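PDB 6RIW: ORF10 from Moritella marina, which probably catalyses chain-extending condensations on acyl carrier protein in polyunsaturated fatty acid synthesis, this piece being the ketosynthase-chain length factor didomain. Local coordinates for residues 23-33 with 384-395; 59-67 with 256-264. All blocks are in the same frame, centred on the assembly; numbering follows the deposited sequence.

Interaction 1: 23-33 with 384-395; sequences WQQLLEQQDCR and ALGKGLIPATIN
The indole of W23 leaves helix 19-27 of the ketosynthase domain with chi1 near 180° (-179°), while K387 turns CG beside its own backbone N (chi1 -62°) and runs its chain over one indole face. The contact as a whole packs the C-terminal part of helix 19-27, closed by a Schellman motif at Q29, against the chain leaving helix 374-387. CE of K387 makes a CH-pi contact 4.1 Å from the centroid of the five-membered ring of W23, and L27 CD2 lies against the opposite face, toward its rim. The side chains of P391 and W23 cross at about a right angle, P391 CG 3.5 Å from W23 CH2. Replacing W23 by an alanine is likely to open a gap between P391, A384 and the K387 chain, leaving the lysine methylenes without their aromatic partner. No direct hydrogen bond spans the segments; two waters on L26 O instead reach A392, one giving to its O and the other accepting from its N. Further along, I394 CG2 packs on Q29 CB. R33 grips D31 side-on, and D31 OD1 also accepts from R33 N in an Asx turn; this N and R33 NE approach OD1 from opposite faces of the carboxylate plane, NE at 2.7 Å.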
# COMPACT_ATOMS: atom_id res chain seq x y z
N TRP A 23 -21.52 -10.84 15.20
CA TRP A 23 -21.80 -12.25 15.47
C TRP A 23 -23.30 -12.54 15.39
O TRP A 23 -23.72 -13.51 14.75
CB TRP A 23 -21.25 -12.64 16.84
CG TRP A 23 -21.48 -14.07 17.16
CD1 TRP A 23 -22.37 -14.58 18.06
CD2 TRP A 23 -20.83 -15.20 16.55
NE1 TRP A 23 -22.30 -15.95 18.06
CE2 TRP A 23 -21.37 -16.36 17.14
CE3 TRP A 23 -19.85 -15.34 15.56
CZ2 TRP A 23 -20.96 -17.64 16.79
CZ3 TRP A 23 -19.44 -16.62 15.21
CH2 TRP A 23 -20.00 -17.75 15.82
N GLN A 24 -24.11 -11.69 16.03
CA GLN A 24 -25.56 -11.89 15.98
C GLN A 24 -26.07 -11.82 14.55
O GLN A 24 -26.96 -12.59 14.15
CB GLN A 24 -26.27 -10.86 16.85
CG GLN A 24 -27.74 -11.16 17.09
CD GLN A 24 -27.96 -12.51 17.78
OE1 GLN A 24 -27.20 -12.90 18.68
NE2 GLN A 24 -29.00 -13.22 17.36
N GLN A 25 -25.52 -10.92 13.74
CA GLN A 25 -25.94 -10.84 12.35
C GLN A 25 -25.63 -12.13 11.60
O GLN A 25 -26.43 -12.58 10.76
CB GLN A 25 -25.27 -9.65 11.66
CG GLN A 25 -26.01 -8.35 11.94
CD GLN A 25 -25.19 -7.13 11.63
OE1 GLN A 25 -24.24 -7.19 10.84
NE2 GLN A 25 -25.53 -6.01 12.27
N LEU A 26 -24.47 -12.73 11.87
CA LEU A 26 -24.14 -14.02 11.26
C LEU A 26 -25.11 -15.10 11.69
O LEU A 26 -25.54 -15.93 10.87
CB LEU A 26 -22.71 -14.43 11.64
CG LEU A 26 -21.61 -13.49 11.13
CD1 LEU A 26 -20.24 -14.08 11.42
CD2 LEU A 26 -21.78 -13.28 9.65
N LEU A 27 -25.45 -15.12 12.98
CA LEU A 27 -26.37 -16.15 13.50
C LEU A 27 -27.75 -16.02 12.87
O LEU A 27 -28.45 -17.03 12.71
CB LEU A 27 -26.49 -16.05 15.02
CG LEU A 27 -25.22 -16.23 15.86
CD1 LEU A 27 -25.56 -16.06 17.34
CD2 LEU A 27 -24.62 -17.59 15.60
N GLU A 28 -28.14 -14.80 12.51
CA GLU A 28 -29.43 -14.51 11.89
C GLU A 28 -29.37 -14.51 10.37
O GLU A 28 -30.36 -14.15 9.73
CB GLU A 28 -29.94 -13.14 12.36
CG GLU A 28 -30.17 -13.02 13.87
CD GLU A 28 -30.54 -11.59 14.30
OE1 GLU A 28 -30.75 -10.73 13.41
OE2 GLU A 28 -30.62 -11.33 15.52
N GLN A 29 -28.22 -14.87 9.78
CA GLN A 29 -28.06 -14.93 8.32
C GLN A 29 -28.36 -13.59 7.66
O GLN A 29 -28.93 -13.52 6.57
CB GLN A 29 -28.92 -16.04 7.71
CG GLN A 29 -28.68 -17.39 8.34
CD GLN A 29 -29.32 -18.51 7.54
OE1 GLN A 29 -29.32 -18.49 6.30
NE2 GLN A 29 -29.86 -19.50 8.24
N GLN A 30 -27.94 -12.51 8.32
CA GLN A 30 -28.17 -11.17 7.80
C GLN A 30 -27.35 -10.91 6.55
O GLN A 30 -26.14 -11.17 6.52
CB GLN A 30 -27.82 -10.14 8.87
CG GLN A 30 -28.53 -8.82 8.71
CD GLN A 30 -29.97 -8.92 9.16
OE1 GLN A 30 -30.27 -9.54 10.18
NE2 GLN A 30 -30.87 -8.32 8.39
N ASP A 31 -28.00 -10.37 5.52
CA ASP A 31 -27.32 -9.86 4.34
C ASP A 31 -27.04 -8.38 4.56
O ASP A 31 -27.97 -7.59 4.74
CB ASP A 31 -28.19 -10.07 3.10
CG ASP A 31 -27.45 -9.80 1.79
OD1 ASP A 31 -26.42 -9.08 1.79
OD2 ASP A 31 -27.91 -10.30 0.75
N CYS A 32 -25.75 -8.00 4.57
CA CYS A 32 -25.34 -6.63 4.83
C CYS A 32 -24.90 -5.87 3.58
O CYS A 32 -24.37 -4.75 3.70
CB CYS A 32 -24.20 -6.63 5.86
SG CYS A 32 -24.62 -7.53 7.40
N ARG A 33 -25.10 -6.44 2.39
CA ARG A 33 -24.76 -5.78 1.14
C ARG A 33 -25.87 -4.81 0.74
O ARG A 33 -27.02 -4.96 1.15
CB ARG A 33 -24.51 -6.83 0.05
CG ARG A 33 -23.50 -7.93 0.49
CD ARG A 33 -23.56 -9.18 -0.38
NE ARG A 33 -24.92 -9.74 -0.40
CZ ARG A 33 -25.41 -10.46 -1.40
NH1 ARG A 33 -24.67 -10.73 -2.47
NH2 ARG A 33 -26.66 -10.91 -1.33
N ALA A 384 -16.31 -18.27 16.50
CA ALA A 384 -16.86 -19.62 16.39
C ALA A 384 -16.09 -20.61 17.24
O ALA A 384 -16.69 -21.52 17.84
CB ALA A 384 -16.85 -20.06 14.93
N LEU A 385 -14.76 -20.48 17.28
CA LEU A 385 -13.94 -21.36 18.11
C LEU A 385 -14.25 -21.18 19.59
O LEU A 385 -14.25 -22.16 20.35
CB LEU A 385 -12.45 -21.10 17.85
CG LEU A 385 -11.87 -21.72 16.58
CD1 LEU A 385 -10.56 -20.99 16.15
CD2 LEU A 385 -11.64 -23.20 16.75
N GLY A 386 -14.50 -19.94 20.03
CA GLY A 386 -14.79 -19.71 21.43
C GLY A 386 -16.18 -20.14 21.85
O GLY A 386 -16.37 -20.60 22.97
N LYS A 387 -17.15 -20.00 20.96
CA LYS A 387 -18.55 -20.28 21.26
C LYS A 387 -19.01 -21.68 20.85
O LYS A 387 -20.11 -22.09 21.24
CB LYS A 387 -19.45 -19.23 20.58
CG LYS A 387 -19.18 -17.82 21.07
CD LYS A 387 -20.16 -16.83 20.48
CE LYS A 387 -20.04 -15.46 21.15
NZ LYS A 387 -20.33 -15.52 22.61
N GLY A 388 -18.22 -22.41 20.07
CA GLY A 388 -18.63 -23.75 19.66
C GLY A 388 -19.77 -23.81 18.67
O GLY A 388 -20.42 -24.86 18.55
N LEU A 389 -20.02 -22.73 17.93
CA LEU A 389 -21.07 -22.66 16.92
C LEU A 389 -20.49 -22.13 15.62
O LEU A 389 -19.62 -21.26 15.63
CB LEU A 389 -22.23 -21.75 17.34
CG LEU A 389 -23.08 -22.12 18.55
CD1 LEU A 389 -23.92 -20.93 19.02
CD2 LEU A 389 -23.95 -23.32 18.23
N ILE A 390 -21.00 -22.64 14.50
CA ILE A 390 -20.56 -22.18 13.18
C ILE A 390 -21.73 -21.55 12.44
O ILE A 390 -22.72 -22.23 12.14
CB ILE A 390 -19.93 -23.33 12.37
CG1 ILE A 390 -18.64 -23.79 13.05
CG2 ILE A 390 -19.68 -22.87 10.94
CD1 ILE A 390 -18.08 -25.09 12.50
N PRO A 391 -21.67 -20.25 12.14
CA PRO A 391 -22.76 -19.61 11.39
C PRO A 391 -22.82 -20.08 9.94
O PRO A 391 -21.87 -20.63 9.38
CB PRO A 391 -22.41 -18.11 11.46
CG PRO A 391 -21.38 -18.00 12.56
CD PRO A 391 -20.66 -19.30 12.60
N ALA A 392 -23.98 -19.85 9.34
CA ALA A 392 -24.22 -20.21 7.95
C ALA A 392 -23.44 -19.32 6.98
O ALA A 392 -23.11 -18.16 7.28
CB ALA A 392 -25.71 -20.09 7.63
N THR A 393 -23.17 -19.87 5.80
CA THR A 393 -22.91 -19.09 4.60
C THR A 393 -24.27 -18.84 3.95
O THR A 393 -25.01 -19.79 3.68
CB THR A 393 -21.98 -19.84 3.65
OG1 THR A 393 -20.70 -20.05 4.27
CG2 THR A 393 -21.81 -19.10 2.33
N ILE A 394 -24.60 -17.57 3.72
CA ILE A 394 -25.93 -17.22 3.23
C ILE A 394 -25.98 -17.31 1.71
O ILE A 394 -24.96 -17.32 1.02
CB ILE A 394 -26.36 -15.83 3.72
CG1 ILE A 394 -25.55 -14.73 3.04
CG2 ILE A 394 -26.25 -15.74 5.23
CD1 ILE A 394 -26.12 -13.34 3.23
N ASN A 395 -27.21 -17.39 1.17
CA ASN A 395 -27.52 -17.39 -0.26
C ASN A 395 -26.97 -18.60 -0.99
O ASN A 395 -26.82 -18.58 -2.22
CB ASN A 395 -27.02 -16.12 -0.96
CG ASN A 395 -27.66 -14.87 -0.39
OD1 ASN A 395 -27.00 -13.84 -0.23
ND2 ASN A 395 -28.95 -14.96 -0.06
O HOH W 1 -24.62 -16.02 8.32
O HOH W 2 -26.15 -18.62 10.69
O HOH W 3 -29.71 -17.30 3.05

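Interaction 2: 59-67 with 256-264; sequences YCVHGGYIS and GLFAGEGAG
A short parallel strand pairing, flanked by side-chain packing, joins residues 59-67 to 256-264 in a buried contact of the ketosynthase domain, where strand 62-64 lies beside the start of strand 259-270. G64 bonds to the residues on both sides of G260, the pattern of a parallel bridge: its N donates to A259 O at 2.8 Å, and its O accepts from E261 N at 3.0 Å. With glycine at both positions the backbones can come very close, G64 CA and G260 CA being 4.1 Å apart. A side chain on G63 would clash with A259 O and with the hydroxyl of Y65. Before this bridge H62 O and A259 N are too far apart for a direct bond, and a water joins them, giving to H62 O and accepting from A259 N.

Beyond the bridge E261 adds a side-chain bond to the backbone of I66. Its CG sits between the backbone N and the carbonyl carbon (chi1 50°), and the extended chain carries OE2 alongside residues 64-66. The anti lone pair of OE2 takes the I66 N-H at 3.0 Å in an almost straight bond (176°), while the carboxylate meets the Y65 ring at its edge, the two planes nearly perpendicular.

At the other end F258 lies against H62 and C60. H62 CB stands over the centre of the phenyl face, 3.5 Å from the F258 centroid; the imidazole is displaced well off the phenyl, planes 20° apart. C60 SG makes an oblique sulfur-aromatic contact with the F258 ring, 3.4 Å from CE1. Strand 259-270 also pairs antiparallel with strands 4-12 and 217-224, so strand 62-64 adds a short parallel partner at the beginning of a core strand of the thiolase-like fold.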
# COMPACT_ATOMS: atom_id res chain seq x y z
N TYR A 59 -21.01 -1.48 -14.21
CA TYR A 59 -22.27 -2.18 -14.49
C TYR A 59 -22.84 -2.83 -13.25
O TYR A 59 -23.78 -3.63 -13.35
CB TYR A 59 -22.09 -3.21 -15.62
CG TYR A 59 -21.20 -4.41 -15.32
CD1 TYR A 59 -21.73 -5.62 -14.89
CD2 TYR A 59 -19.83 -4.34 -15.54
CE1 TYR A 59 -20.92 -6.71 -14.66
CE2 TYR A 59 -19.01 -5.43 -15.31
CZ TYR A 59 -19.55 -6.61 -14.86
OH TYR A 59 -18.72 -7.68 -14.64
N CYS A 60 -22.32 -2.50 -12.07
CA CYS A 60 -22.85 -3.00 -10.81
C CYS A 60 -22.60 -1.95 -9.73
O CYS A 60 -21.50 -1.39 -9.68
CB CYS A 60 -22.19 -4.34 -10.45
SG CYS A 60 -22.66 -5.05 -8.84
N VAL A 61 -23.61 -1.67 -8.91
CA VAL A 61 -23.46 -0.74 -7.79
C VAL A 61 -23.60 -1.42 -6.44
O VAL A 61 -23.50 -0.75 -5.40
CB VAL A 61 -24.43 0.46 -7.89
CG1 VAL A 61 -24.13 1.30 -9.12
CG2 VAL A 61 -25.87 -0.02 -7.89
N HIS A 62 -23.79 -2.74 -6.41
CA HIS A 62 -23.92 -3.48 -5.16
C HIS A 62 -22.55 -3.65 -4.49
O HIS A 62 -21.54 -3.88 -5.16
CB HIS A 62 -24.54 -4.85 -5.41
CG HIS A 62 -26.02 -4.80 -5.64
ND1 HIS A 62 -26.58 -4.65 -6.89
CD2 HIS A 62 -27.06 -4.86 -4.77
CE1 HIS A 62 -27.90 -4.61 -6.79
NE2 HIS A 62 -28.21 -4.74 -5.51
N GLY A 63 -22.54 -3.55 -3.17
CA GLY A 63 -21.33 -3.77 -2.41
C GLY A 63 -21.63 -3.81 -0.93
O GLY A 63 -22.79 -3.72 -0.51
N GLY A 64 -20.58 -3.97 -0.14
CA GLY A 64 -20.71 -3.89 1.30
C GLY A 64 -20.18 -2.55 1.76
O GLY A 64 -18.98 -2.32 1.70
N TYR A 65 -21.06 -1.64 2.18
CA TYR A 65 -20.64 -0.29 2.52
C TYR A 65 -20.85 0.00 3.99
O TYR A 65 -21.65 -0.65 4.67
CB TYR A 65 -21.39 0.75 1.67
CG TYR A 65 -21.15 0.50 0.21
CD1 TYR A 65 -19.89 0.72 -0.34
CD2 TYR A 65 -22.16 0.01 -0.60
CE1 TYR A 65 -19.66 0.47 -1.68
CE2 TYR A 65 -21.95 -0.24 -1.94
CZ TYR A 65 -20.69 -0.01 -2.47
OH TYR A 65 -20.47 -0.27 -3.81
N ILE A 66 -20.08 0.98 4.47
CA ILE A 66 -20.18 1.47 5.85
C ILE A 66 -21.15 2.63 5.82
O ILE A 66 -20.84 3.69 5.27
CB ILE A 66 -18.82 1.92 6.39
CG1 ILE A 66 -17.79 0.79 6.36
CG2 ILE A 66 -18.96 2.49 7.82
CD1 ILE A 66 -18.30 -0.51 7.02
N SER A 67 -22.33 2.44 6.41
CA SER A 67 -23.37 3.46 6.41
C SER A 67 -23.54 4.02 7.82
O SER A 67 -23.46 3.28 8.80
CB SER A 67 -24.70 2.89 5.92
OG SER A 67 -24.55 2.40 4.59
N GLY A 256 -19.74 -13.90 -9.96
CA GLY A 256 -18.82 -12.82 -9.65
C GLY A 256 -18.91 -12.43 -8.19
O GLY A 256 -19.56 -13.10 -7.38
N LEU A 257 -18.25 -11.32 -7.88
CA LEU A 257 -18.21 -10.81 -6.52
C LEU A 257 -18.83 -9.42 -6.46
O LEU A 257 -19.00 -8.74 -7.48
CB LEU A 257 -16.75 -10.75 -5.98
CG LEU A 257 -15.72 -9.92 -6.78
CD1 LEU A 257 -15.78 -8.40 -6.48
CD2 LEU A 257 -14.31 -10.43 -6.48
N PHE A 258 -19.16 -9.01 -5.24
CA PHE A 258 -19.37 -7.61 -4.89
C PHE A 258 -18.25 -7.19 -3.95
O PHE A 258 -17.83 -7.98 -3.08
CB PHE A 258 -20.71 -7.38 -4.18
CG PHE A 258 -21.93 -7.74 -4.99
CD1 PHE A 258 -21.93 -7.65 -6.38
CD2 PHE A 258 -23.08 -8.17 -4.35
CE1 PHE A 258 -23.08 -7.98 -7.13
CE2 PHE A 258 -24.24 -8.49 -5.08
CZ PHE A 258 -24.23 -8.41 -6.46
N ALA A 259 -17.74 -5.98 -4.13
CA ALA A 259 -16.66 -5.46 -3.30
C ALA A 259 -17.22 -4.76 -2.06
O ALA A 259 -18.44 -4.64 -1.89
CB ALA A 259 -15.78 -4.51 -4.11
N GLY A 260 -16.34 -4.29 -1.18
CA GLY A 260 -16.79 -3.77 0.10
C GLY A 260 -15.69 -2.95 0.75
O GLY A 260 -14.58 -2.82 0.23
N GLU A 261 -16.03 -2.38 1.90
CA GLU A 261 -15.13 -1.49 2.62
C GLU A 261 -15.31 -1.73 4.11
O GLU A 261 -16.26 -2.39 4.55
CB GLU A 261 -15.42 -0.02 2.25
CG GLU A 261 -16.89 0.32 2.37
CD GLU A 261 -17.20 1.79 2.05
OE1 GLU A 261 -16.46 2.41 1.25
OE2 GLU A 261 -18.20 2.32 2.61
N GLY A 262 -14.36 -1.23 4.90
CA GLY A 262 -14.44 -1.33 6.34
C GLY A 262 -13.06 -1.50 6.93
O GLY A 262 -12.05 -1.26 6.26
N ALA A 263 -13.02 -1.94 8.20
CA ALA A 263 -11.77 -2.02 8.94
C ALA A 263 -11.90 -3.03 10.07
O ALA A 263 -13.01 -3.31 10.54
CB ALA A 263 -11.35 -0.65 9.51
N GLY A 264 -10.76 -3.57 10.48
CA GLY A 264 -10.73 -4.45 11.64
C GLY A 264 -9.39 -4.37 12.33
O GLY A 264 -8.38 -4.00 11.72
O HOH W 4 -18.79 -3.38 -5.31

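How the interactions relate
Interactions 1 and 2 are neighbours in the same ketosynthase domain, their centres about 18 Å apart, and along the chain interaction 2 is nested within the loop that interaction 1 closes. They meet through R33: its NH1 lies 3.5 Å from F258 CE2, and its CB is 3.6 Å from G63 O, both packing contacts. Strand 34-35, which directly follows R33, pairs antiparallel with strand 62-64, so the chain leaving interaction 1 continues into the strand arrangement of interaction 2. The two differ in character: no direct hydrogen bond crosses the first, whereas three do in the second. Both lie away from the magnesium site at M1 and K286.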